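Local coordinates for protein HIRA (Homo sapiens, PDB 5YJE) that works as a histone chaperone subunit that cooperates with ASF1A in replication-independent chromatin assembly and helps repress histone gene transcription during the cell cycle, at residues M146-T149 and T153-V156; H291-W296 and S334-L339. One frame throughout, in Å; residues are numbered along the deposited sequence.

Contact 1 (M146-T149 and T153-V156); sequences MALT and TLSV
Ala-147 and Ser-155 face each other as the hydrogen-bonded pair of an antiparallel beta hairpin, the middle two strands of a four-stranded up-and-down sheet that resembles a propeller blade, consistent with the beta-propeller clan of this family. Their two backbone bonds form a closed ring: Ala-147 N to Ser-155 O and Ser-155 N to Ala-147 O, each 2.9 Å. Nearer the turn, Thr-149 N donates to Thr-153 O, 2.9 Å away. CA-H...O contacts fill in between, among them Met-146 CA to Ser-155 O at 3.0 Å. At the turn end both threonines set OG1 between their own backbone N and carbonyl carbon (chi1 64° and 62°); Thr-149 OG1 and Thr-153 OG1 are modelled 2.4 Å apart, doubtfully short for the hydrogen bond they probably share. The apolar contacts gather on the face carrying Met-146, Leu-148, Leu-154 and Val-156, which packs on Ile-185, Leu-187, Pro-193 and Met-195 of the next sheet. Met-146 runs obliquely across its neighbours: CG meets Val-156 CG2, and the chain continues extended to SD, 3.9 Å from Leu-154 CD2. Leu-148 and Leu-154 run alongside each other, with Leu-148 CD1 3.7 Å from Leu-154 CG.

Contact 2 (H291-W296 and S334-L339); sequences HEYRHW and STVVGL
Tyr-293, on the helix 290-307, points toward Val-336 and Val-337 in a small, weakly bonded beta hairpin with strands at about 335-336 and 339-340. The contact is apolar packing of a helix on a tight turn, with no hydrogen bond between the segments. The Tyr-293 side chain crosses that of Val-336 at about a right angle: CG2 of Val-336 approaches the ring obliquely, 4.0 Å from Tyr-293 CE2, and CG1 also reaches CE2. Val-337 sits nearer the helix backbone, its CG1 3.9 Å from Tyr-293 CB. With CG anti to the backbone N (chi1 -179°), the tyrosine ring reaches past Val-337 to Val-336. Val-337 and Gly-338 both take left-handed backbone angles, making a two-residue turn of type I' character, closed by Val-336 N to Leu-339 O at 3.2 Å and a weak return bond from Leu-339 N to Val-336 O. This brings Val-336, Val-337 and Leu-339 to the same helix. Leu-285 of the helix 266-286 also packs on both valines. Arg-294 stretches out from CG to NE, and its guanidinium forms a salt bridge with Glu-347 on the helix 341-353. At the base of that side chain, Arg-294 CB meets Leu-339 CD1 at 3.9 Å.

How the contacts relate
From the N terminus, the chain builds two four-stranded antiparallel sheets before reaching the third, where contact 1 closes a short hairpin loop with three residues between its segments. It then forms the sheet of strands 184-187 to 211-217 and passes into the helical part. Contact 2 opens there, on helix 290-307, and closes a longer loop of 37 intervening residues that includes helix 310-320 and an unmodelled stretch. The two contacts follow in series, neither nested nor crossed. The centres of contacts 1 and 2 are about 28 Å apart, and their nearest atoms about 17 Å apart. They lie on opposite sides of the chain's centre. Contact 1 joins neighbouring strands within one sheet; contact 2 ties the hairpin that leads into helix 341-353 back to the start of helix 290-307.

Contact 1 (M146-T149 and T153-V156)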
loop_
_atom_site.group_PDB
_atom_site.type_symbol
_atom_site.label_atom_id
_atom_site.label_comp_id
_atom_site.label_asym_id
_atom_site.label_seq_id
_atom_site.Cartn_x
_atom_site.Cartn_y
_atom_site.Cartn_z
ATOM N N MET B 146 -4.192 17.344 4.080
ATOM C CA MET B 146 -3.482 17.293 2.814
ATOM C C MET B 146 -2.331 18.290 2.858
ATOM O O MET B 146 -2.530 19.457 3.187
ATOM C CB MET B 146 -4.426 17.595 1.647
ATOM C CG MET B 146 -3.736 17.596 0.294
ATOM S SD MET B 146 -4.845 17.729 -1.142
ATOM C CE MET B 146 -5.498 19.369 -1.065
ATOM N N ALA B 147 -1.133 17.829 2.532
ATOM C CA ALA B 147 0.036 18.684 2.434
ATOM C C ALA B 147 0.572 18.653 1.004
ATOM O O ALA B 147 0.816 17.571 0.449
ATOM C CB ALA B 147 1.112 18.240 3.429
ATOM N N LEU B 148 0.736 19.835 0.412
ATOM C CA LEU B 148 1.415 20.020 -0.870
ATOM C C LEU B 148 2.772 20.662 -0.601
ATOM O O LEU B 148 2.836 21.754 -0.023
ATOM C CB LEU B 148 0.593 20.909 -1.813
ATOM C CG LEU B 148 -0.348 20.336 -2.886
ATOM C CD1 LEU B 148 -1.628 19.768 -2.308
ATOM C CD2 LEU B 148 -0.696 21.416 -3.881
ATOM N N THR B 149 3.843 20.009 -1.031
ATOM C CA THR B 149 5.190 20.429 -0.681
ATOM C C THR B 149 5.865 21.190 -1.823
ATOM O O THR B 149 5.420 21.189 -2.975
ATOM C CB THR B 149 6.050 19.225 -0.270
ATOM O OG1 THR B 149 6.219 18.338 -1.386
ATOM C CG2 THR B 149 5.417 18.474 0.893
ATOM N N THR B 153 4.991 17.454 -4.297
ATOM C CA THR B 153 4.344 16.220 -3.883
ATOM C C THR B 153 3.111 16.535 -3.045
ATOM O O THR B 153 2.999 17.595 -2.421
ATOM C CB THR B 153 5.289 15.324 -3.072
ATOM O OG1 THR B 153 5.665 16.010 -1.877
ATOM C CG2 THR B 153 6.529 14.969 -3.871
ATOM N N LEU B 154 2.195 15.580 -3.020
ATOM C CA LEU B 154 0.900 15.746 -2.387
ATOM C C LEU B 154 0.697 14.565 -1.456
ATOM O O LEU B 154 0.952 13.416 -1.845
ATOM C CB LEU B 154 -0.212 15.799 -3.457
ATOM C CG LEU B 154 -1.661 16.112 -3.054
ATOM C CD1 LEU B 154 -2.426 16.569 -4.295
ATOM C CD2 LEU B 154 -2.391 14.961 -2.407
ATOM N N SER B 155 0.253 14.836 -0.236
ATOM C CA SER B 155 -0.020 13.777 0.727
ATOM C C SER B 155 -1.369 14.018 1.378
ATOM O O SER B 155 -1.797 15.162 1.572
ATOM C CB SER B 155 1.039 13.684 1.822
ATOM O OG SER B 155 2.299 13.294 1.318
ATOM N N VAL B 156 -2.056 12.927 1.684
ATOM C CA VAL B 156 -3.326 12.994 2.391
ATOM C C VAL B 156 -3.298 11.932 3.472
ATOM O O VAL B 156 -2.947 10.775 3.217
ATOM C CB VAL B 156 -4.551 12.794 1.473
ATOM C CG1 VAL B 156 -5.849 12.925 2.276
ATOM C CG2 VAL B 156 -4.529 13.787 0.308
#

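Contact 2 (H291-W296 and S334-L339)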
loop_
_atom_site.group_PDB
_atom_site.type_symbol
_atom_site.label_atom_id
_atom_site.label_comp_id
_atom_site.label_asym_id
_atom_site.label_seq_id
_atom_site.Cartn_x
_atom_site.Cartn_y
_atom_site.Cartn_z
ATOM N N HIS B 291 -24.028 9.929 -3.849
ATOM C CA HIS B 291 -25.277 10.423 -4.409
ATOM C C HIS B 291 -25.139 10.652 -5.911
ATOM O O HIS B 291 -26.041 10.300 -6.686
ATOM C CB HIS B 291 -25.710 11.697 -3.684
ATOM N N GLU B 292 -23.995 11.196 -6.346
ATOM C CA GLU B 292 -23.789 11.464 -7.768
ATOM C C GLU B 292 -23.578 10.172 -8.551
ATOM O O GLU B 292 -24.037 10.053 -9.696
ATOM C CB GLU B 292 -22.614 12.427 -7.954
ATOM C CG GLU B 292 -22.971 13.871 -7.579
ATOM C CD GLU B 292 -21.840 14.865 -7.812
ATOM O OE1 GLU B 292 -20.669 14.515 -7.550
ATOM O OE2 GLU B 292 -22.129 15.992 -8.277
ATOM N N TYR B 293 -22.911 9.187 -7.942
ATOM C CA TYR B 293 -22.780 7.891 -8.587
ATOM C C TYR B 293 -24.146 7.276 -8.839
ATOM O O TYR B 293 -24.445 6.840 -9.959
ATOM C CB TYR B 293 -21.927 6.936 -7.751
ATOM C CG TYR B 293 -21.769 5.579 -8.428
ATOM C CD1 TYR B 293 -20.861 5.408 -9.453
ATOM C CD2 TYR B 293 -22.536 4.482 -8.050
ATOM C CE1 TYR B 293 -20.711 4.182 -10.093
ATOM C CE2 TYR B 293 -22.391 3.243 -8.679
ATOM C CZ TYR B 293 -21.480 3.105 -9.707
ATOM O OH TYR B 293 -21.309 1.900 -10.360
ATOM N N ARG B 294 -24.983 7.221 -7.799
ATOM C CA ARG B 294 -26.315 6.654 -7.959
ATOM C C ARG B 294 -27.114 7.413 -9.015
ATOM O O ARG B 294 -27.774 6.804 -9.866
ATOM C CB ARG B 294 -27.045 6.658 -6.620
ATOM C CG ARG B 294 -28.503 6.266 -6.720
ATOM C CD ARG B 294 -29.201 6.263 -5.368
ATOM N NE ARG B 294 -30.638 6.130 -5.554
ATOM C CZ ARG B 294 -31.431 7.137 -5.905
ATOM N NH1 ARG B 294 -30.920 8.353 -6.094
ATOM N NH2 ARG B 294 -32.731 6.930 -6.068
ATOM N N HIS B 295 -27.046 8.743 -8.990
ATOM C CA HIS B 295 -27.769 9.544 -9.966
ATOM C C HIS B 295 -27.354 9.198 -11.396
ATOM O O HIS B 295 -28.198 8.886 -12.248
ATOM C CB HIS B 295 -27.532 11.026 -9.688
ATOM C CG HIS B 295 -28.040 11.917 -10.773
ATOM N ND1 HIS B 295 -29.383 12.048 -11.053
ATOM C CD2 HIS B 295 -27.389 12.693 -11.671
ATOM C CE1 HIS B 295 -29.541 12.889 -12.060
ATOM N NE2 HIS B 295 -28.346 13.294 -12.453
ATOM N N TRP B 296 -26.049 9.251 -11.677
ATOM C CA TRP B 296 -25.588 9.017 -13.039
ATOM C C TRP B 296 -25.757 7.563 -13.468
ATOM O O TRP B 296 -26.008 7.297 -14.650
ATOM C CB TRP B 296 -24.138 9.459 -13.175
ATOM C CG TRP B 296 -24.029 10.917 -13.208
ATOM C CD1 TRP B 296 -23.535 11.719 -12.237
ATOM C CD2 TRP B 296 -24.451 11.781 -14.273
ATOM N NE1 TRP B 296 -23.606 13.031 -12.629
ATOM C CE2 TRP B 296 -24.168 13.098 -13.874
ATOM C CE3 TRP B 296 -25.041 11.562 -15.531
ATOM C CZ2 TRP B 296 -24.448 14.197 -14.676
ATOM C CZ3 TRP B 296 -25.316 12.645 -16.328
ATOM C CH2 TRP B 296 -25.015 13.950 -15.906
ATOM N N SER B 334 -20.701 -6.664 -1.990
ATOM C CA SER B 334 -22.101 -6.261 -1.981
ATOM C C SER B 334 -22.281 -4.751 -2.087
ATOM O O SER B 334 -23.415 -4.284 -2.250
ATOM C CB SER B 334 -22.766 -6.781 -0.706
ATOM O OG SER B 334 -21.945 -6.521 0.421
ATOM N N THR B 335 -21.202 -3.981 -2.001
ATOM C CA THR B 335 -21.274 -2.536 -1.889
ATOM C C THR B 335 -20.465 -1.879 -3.003
ATOM O O THR B 335 -19.478 -2.439 -3.495
ATOM C CB THR B 335 -20.748 -2.070 -0.523
ATOM O OG1 THR B 335 -21.079 -3.047 0.471
ATOM C CG2 THR B 335 -21.369 -0.740 -0.131
ATOM N N VAL B 336 -20.912 -0.696 -3.411
ATOM C CA VAL B 336 -20.122 0.213 -4.229
ATOM C C VAL B 336 -20.380 1.604 -3.684
ATOM O O VAL B 336 -21.540 1.997 -3.515
ATOM C CB VAL B 336 -20.472 0.140 -5.736
ATOM C CG1 VAL B 336 -21.982 0.281 -5.984
ATOM C CG2 VAL B 336 -19.720 1.200 -6.520
ATOM N N VAL B 337 -19.309 2.327 -3.343
ATOM C CA VAL B 337 -19.454 3.751 -3.068
ATOM C C VAL B 337 -20.452 3.892 -1.906
ATOM O O VAL B 337 -21.221 4.855 -1.793
ATOM C CB VAL B 337 -19.792 4.447 -4.414
ATOM C CG1 VAL B 337 -20.526 5.641 -4.337
ATOM C CG2 VAL B 337 -18.538 4.789 -5.120
ATOM N N GLY B 338 -20.412 2.906 -1.009
ATOM C CA GLY B 338 -21.251 2.883 0.173
ATOM C C GLY B 338 -22.729 2.792 -0.140
ATOM O O GLY B 338 -23.535 3.540 0.422
ATOM N N LEU B 339 -23.099 1.894 -1.050
ATOM C CA LEU B 339 -24.496 1.662 -1.387
ATOM C C LEU B 339 -24.718 0.172 -1.596
ATOM O O LEU B 339 -23.843 -0.526 -2.117
ATOM C CB LEU B 339 -24.906 2.444 -2.639
ATOM C CG LEU B 339 -24.997 3.962 -2.521
ATOM C CD1 LEU B 339 -25.120 4.590 -3.893
ATOM C CD2 LEU B 339 -26.177 4.343 -1.657
#